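Local coordinates for protein FMN-dependent nitronate monooxygenase (PDB 5LSM) that binds FMN and probably catalyses the oxidation of propionate 3-nitronate by molecular oxygen, as a class I nitronate monooxygenase, at residues A171-G176 / P211-G216; D260-T265 / R277-R282. All blocks are in the same frame, centred on the assembly; numbering follows the deposited sequence.

Interaction 1 of 2, residues A171-G176 / P211-G216; sequences AIIAQG and PVIAAG. With FMN (flavin mononucleotide), chain I.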
loop_
_atom_site.group_PDB
_atom_site.type_symbol
_atom_site.label_atom_id
_atom_site.label_comp_id
_atom_site.label_asym_id
_atom_site.label_seq_id
_atom_site.Cartn_x
_atom_site.Cartn_y
_atom_site.Cartn_z
ATOM N N ALA A 171 -23.383 0.995 -1.314
ATOM C CA ALA A 171 -22.061 1.585 -1.552
ATOM C C ALA A 171 -20.988 0.628 -1.061
ATOM O O ALA A 171 -21.247 -0.226 -0.202
ATOM C CB ALA A 171 -21.930 2.917 -0.831
ATOM N N ILE A 172 -19.772 0.848 -1.542
ATOM C CA ILE A 172 -18.624 0.011 -1.254
ATOM C C ILE A 172 -17.576 0.847 -0.553
ATOM O O ILE A 172 -17.210 1.906 -1.056
ATOM C CB ILE A 172 -18.001 -0.495 -2.570
ATOM C CG1 ILE A 172 -18.990 -1.387 -3.296
ATOM C CG2 ILE A 172 -16.686 -1.262 -2.314
ATOM C CD1 ILE A 172 -18.485 -1.870 -4.639
ATOM N N ILE A 173 -17.037 0.358 0.564
ATOM C CA ILE A 173 -15.869 0.995 1.177
ATOM C C ILE A 173 -14.602 0.313 0.639
ATOM O O ILE A 173 -14.366 -0.865 0.902
ATOM C CB ILE A 173 -15.882 0.893 2.724
ATOM C CG1 ILE A 173 -17.166 1.477 3.327
ATOM C CG2 ILE A 173 -14.685 1.627 3.303
ATOM C CD1 ILE A 173 -17.511 0.898 4.687
ATOM N N ALA A 174 -13.807 1.053 -0.128
ATOM C CA ALA A 174 -12.531 0.545 -0.629
ATOM C C ALA A 174 -11.433 0.805 0.386
ATOM O O ALA A 174 -10.945 1.929 0.456
ATOM C CB ALA A 174 -12.187 1.262 -1.933
ATOM N N GLN A 175 -11.062 -0.186 1.206
ATOM C CA GLN A 175 -9.931 0.053 2.153
ATOM C C GLN A 175 -8.609 -0.446 1.649
ATOM O O GLN A 175 -8.380 -1.641 1.567
ATOM C CB GLN A 175 -10.161 -0.429 3.592
ATOM C CG GLN A 175 -10.431 -1.890 3.709
ATOM C CD GLN A 175 -9.906 -2.521 4.989
ATOM O OE1 GLN A 175 -9.708 -3.715 5.025
ATOM N NE2 GLN A 175 -9.719 -1.736 6.036
ATOM N N GLY A 176 -7.738 0.510 1.332
ATOM C CA GLY A 176 -6.364 0.225 1.025
ATOM C C GLY A 176 -5.637 -0.360 2.207
ATOM O O GLY A 176 -6.032 -0.158 3.351
ATOM N N PRO A 211 -21.675 3.947 -5.669
ATOM C CA PRO A 211 -20.698 4.905 -5.134
ATOM C C PRO A 211 -19.595 4.224 -4.330
ATOM O O PRO A 211 -19.842 3.215 -3.672
ATOM C CB PRO A 211 -21.545 5.790 -4.213
ATOM C CG PRO A 211 -22.938 5.659 -4.743
ATOM C CD PRO A 211 -23.048 4.254 -5.211
ATOM N N VAL A 212 -18.412 4.826 -4.330
ATOM C CA VAL A 212 -17.263 4.256 -3.668
ATOM C C VAL A 212 -16.720 5.229 -2.633
ATOM O O VAL A 212 -16.522 6.415 -2.904
ATOM C CB VAL A 212 -16.162 3.871 -4.678
ATOM C CG1 VAL A 212 -15.022 3.154 -3.974
ATOM C CG2 VAL A 212 -16.735 2.981 -5.776
ATOM N N ILE A 213 -16.590 4.718 -1.419
ATOM C CA ILE A 213 -16.018 5.429 -0.281
ATOM C C ILE A 213 -14.538 5.059 -0.107
ATOM O O ILE A 213 -14.178 3.877 -0.028
ATOM C CB ILE A 213 -16.779 5.067 1.017
ATOM C CG1 ILE A 213 -18.267 5.439 0.880
ATOM C CG2 ILE A 213 -16.142 5.768 2.213
ATOM C CD1 ILE A 213 -19.233 4.533 1.616
ATOM N N ALA A 214 -13.686 6.067 -0.044
ATOM C CA ALA A 214 -12.271 5.820 0.116
ATOM C C ALA A 214 -11.900 5.673 1.589
ATOM O O ALA A 214 -12.205 6.546 2.410
ATOM C CB ALA A 214 -11.459 6.912 -0.545
ATOM N N ALA A 215 -11.261 4.546 1.903
ATOM C CA ALA A 215 -10.668 4.284 3.212
ATOM C C ALA A 215 -9.183 3.878 3.094
ATOM O O ALA A 215 -8.815 3.063 2.242
ATOM C CB ALA A 215 -11.449 3.179 3.898
ATOM N N GLY A 216 -8.359 4.390 4.006
ATOM C CA GLY A 216 -6.945 4.018 4.099
ATOM C C GLY A 216 -6.013 5.201 3.850
ATOM O O GLY A 216 -5.665 5.494 2.722
HETATM N N1 FMN I . -13.860 -1.109 10.654
HETATM C C2 FMN I . -15.027 -1.751 10.950
HETATM O O2 FMN I . -15.782 -2.116 10.014
HETATM N N3 FMN I . -15.393 -2.033 12.218
HETATM C C4 FMN I . -14.630 -1.687 13.266
HETATM O O4 FMN I . -14.962 -1.956 14.434
HETATM C C4A FMN I . -13.350 -0.998 13.011
HETATM N N5 FMN I . -12.574 -0.608 14.024
HETATM C C5A FMN I . -11.440 0.082 13.813
HETATM C C6 FMN I . -10.702 0.474 14.926
HETATM C C7 FMN I . -9.536 1.198 14.777
HETATM C C7M FMN I . -8.762 1.571 16.014
HETATM C C8 FMN I . -9.067 1.553 13.406
HETATM C C8M FMN I . -7.782 2.334 13.242
HETATM C C9 FMN I . -9.804 1.156 12.281
HETATM C C9A FMN I . -10.992 0.420 12.429
HETATM N N10 FMN I . -11.820 0.021 11.333
HETATM C C10 FMN I . -12.997 -0.706 11.613
HETATM C "C1'" FMN I . -11.457 0.275 9.927
HETATM C "C2'" FMN I . -11.961 1.626 9.451
HETATM O "O2'" FMN I . -13.357 1.513 9.118
HETATM C "C3'" FMN I . -11.171 2.113 8.228
HETATM O "O3'" FMN I . -11.054 1.049 7.277
HETATM C "C4'" FMN I . -9.751 2.585 8.546
HETATM O "O4'" FMN I . -9.644 3.252 9.810
HETATM C "C5'" FMN I . -9.296 3.502 7.422
HETATM O "O5'" FMN I . -7.915 3.836 7.546
HETATM P P FMN I . -7.361 5.027 8.474
HETATM O O1P FMN I . -8.398 6.128 8.475
HETATM O O2P FMN I . -6.073 5.403 7.787
HETATM O O3P FMN I . -7.201 4.346 9.786
#
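The CB of Gln175 rests 3.8 Å from the CB of Ala215, and the flat amide beyond it turns away toward the cofactor. Both of its polar corners are used. NE2 gives a weak hydrogen bond to the ribityl oxygen O3' of FMN, at 3.3 Å. OE1 accepts a bond from the backbone N of Gly184, which helps fix the rotation of the amide. With CG between the backbone N and the carbonyl carbon (chi1 59°) and a bend at chi2, the amide leads away from Ala215 to the ribityl chain. At the end of the other strand, the CA of Gly216 comes 3.6 Å from FMN O5'.

Strands 171-175 and 212-215 are parallel neighbours in the eight-stranded TIM barrel. Five backbone bonds zip them together. Among them, Ile213 N donates to Ile172 O at 2.9 Å, Ala215 N donates to Ala174 O, and Gly176 N continues the ladder past the strand end by binding Ala215 O.

Ile173, Ile213, Gln175 and Ala215 face the barrel interior. Ile173 CG2 presses on Ala215 CB at 3.6 Å, while its CG1 meets the tip CD1 of Ile213. That CD1 also touches Ala171 CB. Ala174 and Val212 face outward under helix 197-207, where Ala174 CB lies 4.0 Å from Val212 CG1.

Interaction 2 of 2, residues D260-T265 / R277-R282; sequences DAAQHT and RGIVNR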
loop_
_atom_site.group_PDB
_atom_site.type_symbol
_atom_site.label_atom_id
_atom_site.label_comp_id
_atom_site.label_asym_id
_atom_site.label_seq_id
_atom_site.Cartn_x
_atom_site.Cartn_y
_atom_site.Cartn_z
ATOM N N ASP A 260 7.305 8.442 17.727
ATOM C CA ASP A 260 7.815 8.161 16.401
ATOM C C ASP A 260 7.791 6.664 16.059
ATOM O O ASP A 260 7.929 6.286 14.893
ATOM C CB ASP A 260 9.210 8.786 16.199
ATOM C CG ASP A 260 10.251 8.250 17.168
ATOM O OD1 ASP A 260 10.221 7.042 17.478
ATOM O OD2 ASP A 260 11.136 9.035 17.579
ATOM N N ALA A 261 7.504 5.821 17.048
ATOM C CA ALA A 261 7.072 4.437 16.779
ATOM C C ALA A 261 5.779 4.367 15.923
ATOM O O ALA A 261 5.596 3.448 15.125
ATOM C CB ALA A 261 6.871 3.691 18.093
ATOM N N ALA A 262 4.895 5.346 16.082
ATOM C CA ALA A 262 3.636 5.350 15.358
ATOM C C ALA A 262 3.827 5.197 13.850
ATOM O O ALA A 262 2.968 4.652 13.180
ATOM C CB ALA A 262 2.861 6.618 15.661
ATOM N N GLN A 263 4.953 5.685 13.330
ATOM C CA GLN A 263 5.269 5.604 11.898
ATOM C C GLN A 263 5.464 4.194 11.365
ATOM O O GLN A 263 5.247 3.971 10.174
ATOM C CB GLN A 263 6.507 6.440 11.562
ATOM C CG GLN A 263 6.266 7.950 11.611
ATOM C CD GLN A 263 7.562 8.749 11.664
ATOM O OE1 GLN A 263 8.002 9.165 12.739
ATOM N NE2 GLN A 263 8.191 8.949 10.503
ATOM N N HIS A 264 5.902 3.255 12.214
ATOM C CA HIS A 264 6.109 1.867 11.781
ATOM C C HIS A 264 4.939 0.967 12.195
ATOM O O HIS A 264 4.781 0.660 13.380
ATOM C CB HIS A 264 7.421 1.302 12.333
ATOM C CG HIS A 264 7.733 -0.084 11.846
ATOM N ND1 HIS A 264 8.653 -0.902 12.466
ATOM C CD2 HIS A 264 7.278 -0.777 10.772
ATOM C CE1 HIS A 264 8.717 -2.059 11.825
ATOM N NE2 HIS A 264 7.904 -2.004 10.785
ATOM N N THR A 265 4.121 0.560 11.221
ATOM C CA THR A 265 2.985 -0.307 11.487
ATOM C C THR A 265 3.141 -1.570 10.690
ATOM O O THR A 265 4.011 -1.648 9.832
ATOM C CB THR A 265 1.642 0.339 11.104
ATOM O OG1 THR A 265 1.617 0.607 9.699
ATOM C CG2 THR A 265 1.427 1.613 11.864
ATOM N N ARG A 277 -3.911 -3.962 11.151
ATOM C CA ARG A 277 -2.751 -3.062 11.138
ATOM C C ARG A 277 -2.656 -2.291 12.445
ATOM O O ARG A 277 -3.601 -1.588 12.845
ATOM C CB ARG A 277 -2.806 -2.078 9.959
ATOM C CG ARG A 277 -1.594 -1.145 9.873
ATOM C CD ARG A 277 -1.650 -0.178 8.672
ATOM N NE ARG A 277 -1.513 -0.898 7.403
ATOM C CZ ARG A 277 -0.379 -1.434 6.938
ATOM N NH1 ARG A 277 0.767 -1.264 7.575
ATOM N NH2 ARG A 277 -0.397 -2.141 5.827
ATOM N N GLY A 278 -1.497 -2.391 13.090
ATOM C CA GLY A 278 -1.254 -1.651 14.319
ATOM C C GLY A 278 0.195 -1.254 14.475
ATOM O O GLY A 278 1.056 -1.855 13.884
ATOM N N ILE A 279 0.450 -0.223 15.277
ATOM C CA ILE A 279 1.808 0.176 15.596
ATOM C C ILE A 279 2.607 -1.039 16.074
ATOM O O ILE A 279 2.067 -1.888 16.780
ATOM C CB ILE A 279 1.830 1.279 16.663
ATOM C CG1 ILE A 279 1.170 2.548 16.117
ATOM C CG2 ILE A 279 3.267 1.595 17.057
ATOM C CD1 ILE A 279 0.683 3.485 17.182
ATOM N N VAL A 280 3.848 -1.171 15.594
ATOM C CA VAL A 280 4.645 -2.387 15.818
ATOM C C VAL A 280 5.152 -2.374 17.245
ATOM O O VAL A 280 5.718 -1.376 17.686
ATOM C CB VAL A 280 5.844 -2.498 14.836
ATOM C CG1 VAL A 280 6.872 -3.517 15.322
ATOM C CG2 VAL A 280 5.358 -2.869 13.437
ATOM N N ASN A 281 4.897 -3.467 17.969
ATOM C CA ASN A 281 5.353 -3.612 19.345
ATOM C C ASN A 281 6.159 -4.907 19.572
ATOM O O ASN A 281 6.446 -5.644 18.617
ATOM C CB ASN A 281 4.177 -3.479 20.336
ATOM C CG ASN A 281 3.013 -4.437 20.047
ATOM O OD1 ASN A 281 3.189 -5.538 19.580
ATOM N ND2 ASN A 281 1.827 -4.027 20.423
ATOM N N ARG A 282 6.610 -5.124 20.809
ATOM C CA ARG A 282 7.493 -6.248 21.131
ATOM C C ARG A 282 6.833 -7.566 20.740
ATOM O O ARG A 282 7.468 -8.447 20.133
ATOM C CB ARG A 282 7.821 -6.254 22.636
ATOM C CG ARG A 282 8.686 -7.427 23.114
ATOM C CD ARG A 282 8.715 -7.486 24.639
ATOM N NE ARG A 282 9.265 -8.736 25.162
ATOM C CZ ARG A 282 9.114 -9.153 26.423
ATOM N NH1 ARG A 282 8.435 -8.419 27.298
ATOM N NH2 ARG A 282 9.607 -10.332 26.806
#
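Thr265 and Ile279 face each other as an antiparallel, non-hydrogen-bonded pair, with their CA atoms 4.3 Å apart. They lie where strands 265-268 and 276-279 meet in a small three-stranded antiparallel sheet, separate from the TIM barrel. Next to this pair, Val280 N donates to His264 O at 3.0 Å. Before Thr265 the backbone makes a helical turn, tied by a bond from His264 N to Ala261 O.

The His264 ring lies flat over a methyl group. CG2 of Val280 sits 3.7 Å from the ring centroid and only 6° off the ring normal, a CH-pi contact. CG of His264 is anti to its backbone N (chi1 -176°), which carries the ring out over Val280. Its NE2 is hydrogen-bonded to Thr192 OG1 of the second subunit, and so this contact reaches the dimer interface.

On the strand side, the Arg277 side chain crosses Thr265 at about a right angle. Its chain bends at chi3 (-68°), and NH1 then donates to Thr265 OG1 at 3.0 Å, close to the guanidinium plane. NE of Arg277 is held by the backbone O of Leu177. Thr265 and Leu177 thus hold two of its nitrogens, NH1 and NE.

Ile279 packs against the helical turn. Its CG1 lies 3.8 Å from Ala262 CA, its CD1 meets Ala262 CB, and its CG2 stands 3.5 Å from Ala261 O.

Interaction 1 closes along the chain before interaction 2 opens. Their centres are 24 Å apart, and their nearest atoms are about 6 Å apart without touching. Interaction 1 joins two adjacent strands of the parallel barrel. Interaction 2 belongs to the separate antiparallel sheet formed by strands 181-182, 276-279 and 265-268. Strand 181-182 follows soon after strand 171-175, so the chain passes from the barrel into the second sheet there. FMN lies near both. Interaction 1 touches it directly, whereas the Arg277 side chain of interaction 2 is about 7 Å away and about 4 Å from the FMN-binding Gly180. The barrel strands thus carry cofactor contacts, while the small sheet lies beside the FMN-binding region.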